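Local coordinates for protein dephospho-CoA kinase (Campylobacter jejuni subsp. jejuni serotype O:2, PDB 4ZO4) that probably catalyses the final step of coenzyme A biosynthesis, the ATP-dependent phosphorylation of the 3'-hydroxyl of dephospho-CoA, at residues Phe8-Ser13 / Ala113-Ile118; Ile134-Pro139 / Ile179-Ser184. All coordinates share one frame; numbering follows the deposited sequence.

Contact 1: Phe8-Ser13 / Ala113-Ile118; sequences FFVTAS and AFFVEI
Phe8 and Val10 meet the Phe115 ring across two adjacent parallel strands, while Phe9 meets Val116 on the other face of the sheet. The Phe8 and Phe115 rings have centroids 5.5 Å apart and planes inclined at 41°, neither a stack nor an edge-to-face pair. Phe114 O lies at the edge of the Phe8 ring, in its plane, and Ala113 CB comes up to CE2. Two residues further along the same face, Val10 CG2 approaches Phe115 CD1 at 3.5 Å; this methyl is anti to the carbonyl carbon, since CG1 takes the place anti to the backbone N (chi1 177°). On the Phe9 side, the ring and the Val116 side chain lie side by side and point the same way, with Phe9 CD1 3.6 Å from Val116 CB. Ile118 CG2 adds a looser contact to Phe9 CB at 4.2 Å.

The backbone ladder sets this pairing. Phe8 N donates to Phe114 O, and Phe8 O accepts from Val116 N at 2.8 Å. Val10 N reaches Val116 O at 2.9 Å in an almost straight bond (173° at the hydrogen), although the donor stands above the carbonyl plane. Ile118 N closes the ladder on Val10 O at 3.0 Å.

Further out, Phe21 of helix 15-27 sets its ring edge-to-face with Phe115 and also touches Val10, whereas Met104 of helix 82-109 packs on Phe9 and Val116. Glu117 OE2 forms a long, weak ion pair with Lys18 NZ, a predicted ATP-binding residue. The chemistry is therefore largely apolar on both faces, with main-chain hydrogen bonds between them, consistent with the core of a P-loop kinase sheet; the weak Glu117-Lys18 pair is a polar link from this strand pair toward the predicted ATP-binding loop.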
loop_
_atom_site.group_PDB
_atom_site.type_symbol
_atom_site.label_atom_id
_atom_site.label_comp_id
_atom_site.label_asym_id
_atom_site.label_seq_id
_atom_site.Cartn_x
_atom_site.Cartn_y
_atom_site.Cartn_z
ATOM N N PHE A 8 24.011 -11.213 15.943
ATOM C CA PHE A 8 22.933 -10.724 16.743
ATOM C C PHE A 8 22.426 -9.420 16.142
ATOM O O PHE A 8 23.210 -8.507 15.898
ATOM C CB PHE A 8 23.398 -10.603 18.201
ATOM C CG PHE A 8 23.662 -11.945 18.845
ATOM C CD1 PHE A 8 22.646 -12.643 19.475
ATOM C CD2 PHE A 8 24.912 -12.537 18.760
ATOM C CE1 PHE A 8 22.875 -13.888 20.027
ATOM C CE2 PHE A 8 25.143 -13.780 19.310
ATOM C CZ PHE A 8 24.121 -14.457 19.940
ATOM N N PHE A 9 21.127 -9.344 15.865
ATOM C CA PHE A 9 20.566 -8.078 15.394
ATOM C C PHE A 9 20.227 -7.232 16.600
ATOM O O PHE A 9 19.698 -7.717 17.575
ATOM C CB PHE A 9 19.365 -8.288 14.427
ATOM C CG PHE A 9 19.769 -8.940 13.114
ATOM C CD1 PHE A 9 20.350 -8.189 12.099
ATOM C CD2 PHE A 9 19.648 -10.314 12.936
ATOM C CE1 PHE A 9 20.765 -8.793 10.910
ATOM C CE2 PHE A 9 20.072 -10.923 11.765
ATOM C CZ PHE A 9 20.623 -10.160 10.742
ATOM N N VAL A 10 20.576 -5.967 16.551
ATOM C CA VAL A 10 20.211 -5.094 17.622
ATOM C C VAL A 10 19.238 -4.062 17.095
ATOM O O VAL A 10 19.596 -3.236 16.266
ATOM C CB VAL A 10 21.429 -4.371 18.165
ATOM C CG1 VAL A 10 21.003 -3.398 19.257
ATOM C CG2 VAL A 10 22.432 -5.383 18.684
ATOM N N THR A 11 18.003 -4.097 17.582
ATOM C CA THR A 11 17.018 -3.157 17.104
ATOM C C THR A 11 16.297 -2.542 18.283
ATOM O O THR A 11 16.263 -3.146 19.339
ATOM C CB THR A 11 16.036 -3.849 16.138
ATOM O OG1 THR A 11 14.985 -2.948 15.813
ATOM C CG2 THR A 11 15.442 -5.079 16.756
ATOM N N ALA A 12 15.739 -1.341 18.104
ATOM C CA ALA A 12 15.178 -0.592 19.222
ATOM C C ALA A 12 13.914 0.157 18.894
ATOM O O ALA A 12 13.762 0.738 17.818
ATOM C CB ALA A 12 16.201 0.382 19.789
ATOM N N SER A 13 13.020 0.165 19.874
ATOM C CA SER A 13 11.778 0.891 19.769
ATOM C C SER A 13 12.006 2.390 19.765
ATOM O O SER A 13 11.077 3.122 19.464
ATOM C CB SER A 13 10.841 0.536 20.922
ATOM O OG SER A 13 10.984 1.437 21.996
ATOM N N ALA A 113 31.107 -13.515 18.741
ATOM C CA ALA A 113 29.797 -12.870 18.650
ATOM C C ALA A 113 29.937 -11.457 18.140
ATOM O O ALA A 113 30.911 -10.757 18.508
ATOM C CB ALA A 113 29.098 -12.852 19.995
ATOM N N PHE A 114 28.964 -11.066 17.298
ATOM C CA PHE A 114 28.883 -9.734 16.696
ATOM C C PHE A 114 27.424 -9.232 16.536
ATOM O O PHE A 114 26.466 -10.017 16.501
ATOM C CB PHE A 114 29.629 -9.696 15.345
ATOM C CG PHE A 114 28.969 -10.491 14.245
ATOM C CD1 PHE A 114 28.170 -9.865 13.293
ATOM C CD2 PHE A 114 29.166 -11.869 14.142
ATOM C CE1 PHE A 114 27.567 -10.600 12.280
ATOM C CE2 PHE A 114 28.567 -12.612 13.128
ATOM C CZ PHE A 114 27.766 -11.973 12.194
ATOM N N PHE A 115 27.292 -7.907 16.425
ATOM C CA PHE A 115 26.010 -7.214 16.440
ATOM C C PHE A 115 25.779 -6.326 15.197
ATOM O O PHE A 115 26.558 -5.418 14.892
ATOM C CB PHE A 115 25.894 -6.403 17.744
ATOM C CG PHE A 115 25.874 -7.273 18.982
ATOM C CD1 PHE A 115 24.722 -7.965 19.329
ATOM C CD2 PHE A 115 27.016 -7.440 19.769
ATOM C CE1 PHE A 115 24.691 -8.797 20.436
ATOM C CE2 PHE A 115 26.992 -8.280 20.877
ATOM C CZ PHE A 115 25.822 -8.955 21.210
ATOM N N VAL A 116 24.714 -6.625 14.468
ATOM C CA VAL A 116 24.277 -5.817 13.330
ATOM C C VAL A 116 23.267 -4.825 13.871
ATOM O O VAL A 116 22.107 -5.164 14.166
ATOM C CB VAL A 116 23.590 -6.684 12.240
ATOM C CG1 VAL A 116 23.175 -5.841 11.057
ATOM C CG2 VAL A 116 24.492 -7.834 11.785
ATOM N N GLU A 117 23.698 -3.597 14.055
ATOM C CA GLU A 117 22.746 -2.573 14.435
ATOM C C GLU A 117 21.773 -2.393 13.265
ATOM O O GLU A 117 22.209 -2.315 12.112
ATOM C CB GLU A 117 23.485 -1.270 14.753
ATOM C CG GLU A 117 22.565 -0.069 14.854
ATOM C CD GLU A 117 23.238 1.129 15.486
ATOM O OE1 GLU A 117 24.489 1.163 15.533
ATOM O OE2 GLU A 117 22.499 2.035 15.931
ATOM N N ILE A 118 20.471 -2.328 13.540
ATOM C CA ILE A 118 19.481 -2.191 12.446
ATOM C C ILE A 118 18.194 -1.477 12.876
ATOM O O ILE A 118 17.621 -1.809 13.907
ATOM C CB ILE A 118 19.161 -3.577 11.846
ATOM C CG1 ILE A 118 18.286 -3.468 10.598
ATOM C CG2 ILE A 118 18.489 -4.474 12.861
ATOM C CD1 ILE A 118 18.074 -4.783 9.873
#

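Contact 2: Ile134-Pro139 / Ile179-Ser184; sequences IVIYTP and IKNTNS
Ile179 O receives the N-H of Tyr137 at 3.1 Å and a longer CA-H...O contact from Ile136, while Ile136 CG2 lies against the same oxygen. The partner bond, from Ile179 N to Val135 O, spans 2.9 Å; the two bonds bracket Ile136, which pairs with Ile179 in a parallel bridge. Beside the bridge, Ile134 CG2 touches Ile179 CD1 at 4.0 Å, their side chains crossing obliquely.

Beyond the bridge, side chains take over. Asn181 points its CB toward the opposing chain; its CG stands anti to the backbone N (chi1 -176°), and ND2 at the end of the side chain gives Thr138 OG1 a weak, bent hydrogen bond of 3.2 Å. Asn181 CB also packs on Ile136 CG2. At the exposed end, Pro139 and Thr182 cross at about a right angle, Pro139 CD lying 3.4 Å from Thr182 OG1.

Phe188 of helix 185-200 contacts both Ile136 and Asn181, and Ser184 is the N-cap of that helix. Phe21 of helix 15-27 packs on Ile134, Ile136 and Ile179, while Leu172 of helix 155-172 touches Val135 and Tyr137, so this edge of the sheet has helices 15-27 and 185-200 on one face and helix 155-172 on the other.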
loop_
_atom_site.group_PDB
_atom_site.type_symbol
_atom_site.label_atom_id
_atom_site.label_comp_id
_atom_site.label_asym_id
_atom_site.label_seq_id
_atom_site.Cartn_x
_atom_site.Cartn_y
_atom_site.Cartn_z
ATOM N N ILE A 134 17.513 -9.004 18.799
ATOM C CA ILE A 134 17.508 -8.374 20.124
ATOM C C ILE A 134 16.729 -7.072 20.022
ATOM O O ILE A 134 17.171 -6.109 19.377
ATOM C CB ILE A 134 18.952 -8.009 20.585
ATOM C CG1 ILE A 134 19.783 -9.263 20.857
ATOM C CG2 ILE A 134 18.953 -7.116 21.841
ATOM C CD1 ILE A 134 21.227 -8.953 21.219
ATOM N N VAL A 135 15.572 -7.027 20.648
ATOM C CA VAL A 135 14.800 -5.816 20.602
ATOM C C VAL A 135 14.868 -5.123 21.948
ATOM O O VAL A 135 14.529 -5.715 22.986
ATOM C CB VAL A 135 13.328 -6.078 20.231
ATOM C CG1 VAL A 135 12.586 -4.747 20.134
ATOM C CG2 VAL A 135 13.228 -6.837 18.916
ATOM N N ILE A 136 15.289 -3.870 21.917
ATOM C CA ILE A 136 15.194 -3.014 23.066
ATOM C C ILE A 136 13.885 -2.253 23.005
ATOM O O ILE A 136 13.676 -1.397 22.138
ATOM C CB ILE A 136 16.358 -2.036 23.140
ATOM C CG1 ILE A 136 17.667 -2.828 23.124
ATOM C CG2 ILE A 136 16.237 -1.238 24.421
ATOM C CD1 ILE A 136 18.866 -2.033 22.690
ATOM N N TYR A 137 13.029 -2.582 23.961
ATOM C CA TYR A 137 11.650 -2.188 23.991
ATOM C C TYR A 137 11.387 -1.221 25.149
ATOM O O TYR A 137 11.823 -1.466 26.282
ATOM C CB TYR A 137 10.812 -3.439 24.203
ATOM C CG TYR A 137 9.329 -3.224 24.211
ATOM C CD1 TYR A 137 8.720 -2.358 23.288
ATOM C CD2 TYR A 137 8.515 -3.927 25.091
ATOM C CE1 TYR A 137 7.353 -2.195 23.266
ATOM C CE2 TYR A 137 7.138 -3.771 25.076
ATOM C CZ TYR A 137 6.570 -2.902 24.154
ATOM O OH TYR A 137 5.208 -2.715 24.124
ATOM N N THR A 138 10.673 -0.135 24.846
ATOM C CA THR A 138 10.119 0.773 25.844
ATOM C C THR A 138 8.572 0.814 25.777
ATOM O O THR A 138 8.013 1.512 24.954
ATOM C CB THR A 138 10.675 2.179 25.612
ATOM O OG1 THR A 138 12.102 2.108 25.424
ATOM C CG2 THR A 138 10.339 3.066 26.784
ATOM N N PRO A 139 7.871 0.068 26.641
ATOM C CA PRO A 139 6.404 0.041 26.565
ATOM C C PRO A 139 5.795 1.434 26.529
ATOM O O PRO A 139 6.388 2.377 27.042
ATOM C CB PRO A 139 5.977 -0.639 27.868
ATOM C CG PRO A 139 7.186 -1.299 28.409
ATOM C CD PRO A 139 8.376 -0.560 27.872
ATOM N N ILE A 179 14.914 -6.819 25.609
ATOM C CA ILE A 179 15.428 -6.069 26.741
ATOM C C ILE A 179 14.501 -4.910 27.054
ATOM O O ILE A 179 14.473 -3.934 26.318
ATOM C CB ILE A 179 16.801 -5.494 26.377
ATOM C CG1 ILE A 179 17.792 -6.652 26.174
ATOM C CG2 ILE A 179 17.282 -4.492 27.426
ATOM C CD1 ILE A 179 19.187 -6.205 25.778
ATOM N N LYS A 180 13.740 -5.027 28.146
ATOM C CA LYS A 180 12.866 -3.948 28.667
ATOM C C LYS A 180 13.700 -2.682 28.826
ATOM O O LYS A 180 14.912 -2.727 28.714
ATOM C CB LYS A 180 12.267 -4.362 30.023
ATOM C CG LYS A 180 10.763 -4.210 30.188
ATOM C CD LYS A 180 9.982 -4.859 29.043
ATOM C CE LYS A 180 8.857 -5.766 29.529
ATOM N NZ LYS A 180 9.356 -7.158 29.779
ATOM N N ASN A 181 13.061 -1.544 29.041
ATOM C CA ASN A 181 13.773 -0.265 29.101
ATOM C C ASN A 181 12.860 0.782 29.702
ATOM O O ASN A 181 12.684 1.875 29.163
ATOM C CB ASN A 181 14.213 0.175 27.702
ATOM C CG ASN A 181 15.039 1.450 27.721
ATOM O OD1 ASN A 181 15.630 1.794 28.735
ATOM N ND2 ASN A 181 15.087 2.153 26.587
ATOM N N THR A 182 12.267 0.423 30.829
ATOM C CA THR A 182 11.248 1.234 31.452
ATOM C C THR A 182 11.843 2.144 32.499
ATOM O O THR A 182 11.337 3.240 32.728
ATOM C CB THR A 182 10.187 0.352 32.113
ATOM O OG1 THR A 182 9.537 -0.429 31.101
ATOM C CG2 THR A 182 9.150 1.206 32.815
ATOM N N ASN A 183 12.918 1.701 33.134
ATOM C CA ASN A 183 13.437 2.405 34.290
ATOM C C ASN A 183 14.526 3.389 33.841
ATOM O O ASN A 183 14.577 3.742 32.661
ATOM C CB ASN A 183 13.924 1.384 35.317
ATOM C CG ASN A 183 13.878 1.918 36.737
ATOM O OD1 ASN A 183 14.757 2.661 37.156
ATOM N ND2 ASN A 183 12.872 1.530 37.481
ATOM N N SER A 184 15.398 3.809 34.761
ATOM C CA SER A 184 16.405 4.840 34.496
ATOM C C SER A 184 17.479 4.457 33.476
ATOM O O SER A 184 17.618 3.289 33.098
ATOM C CB SER A 184 17.124 5.181 35.800
ATOM O OG SER A 184 17.928 4.092 36.217
#

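In the fold
Both contacts belong to one five-stranded parallel sheet, ordered 31-34, 114-117, 7-12, 132-136, 177-179, and their centres lie 14 Å apart. Contact 1 joins the central strand 7-12 to strand 114-117; contact 2 joins strand 132-136 and the residues after it to the end of strand 177-179, outermost within this chain, and to the loop leading into helix 185-200. They follow in series along the chain, and strands 7-12 and 132-136 are neighbours, probably hydrogen-bonded from Phe9 O to Ile134 N and from Ile134 O to Thr11 N. Helix 15-27 covers one face of both contacts. Strand 7-12 runs into the predicted ATP-binding loop, so the sheet probably supports the nucleotide site, as in P-loop kinases.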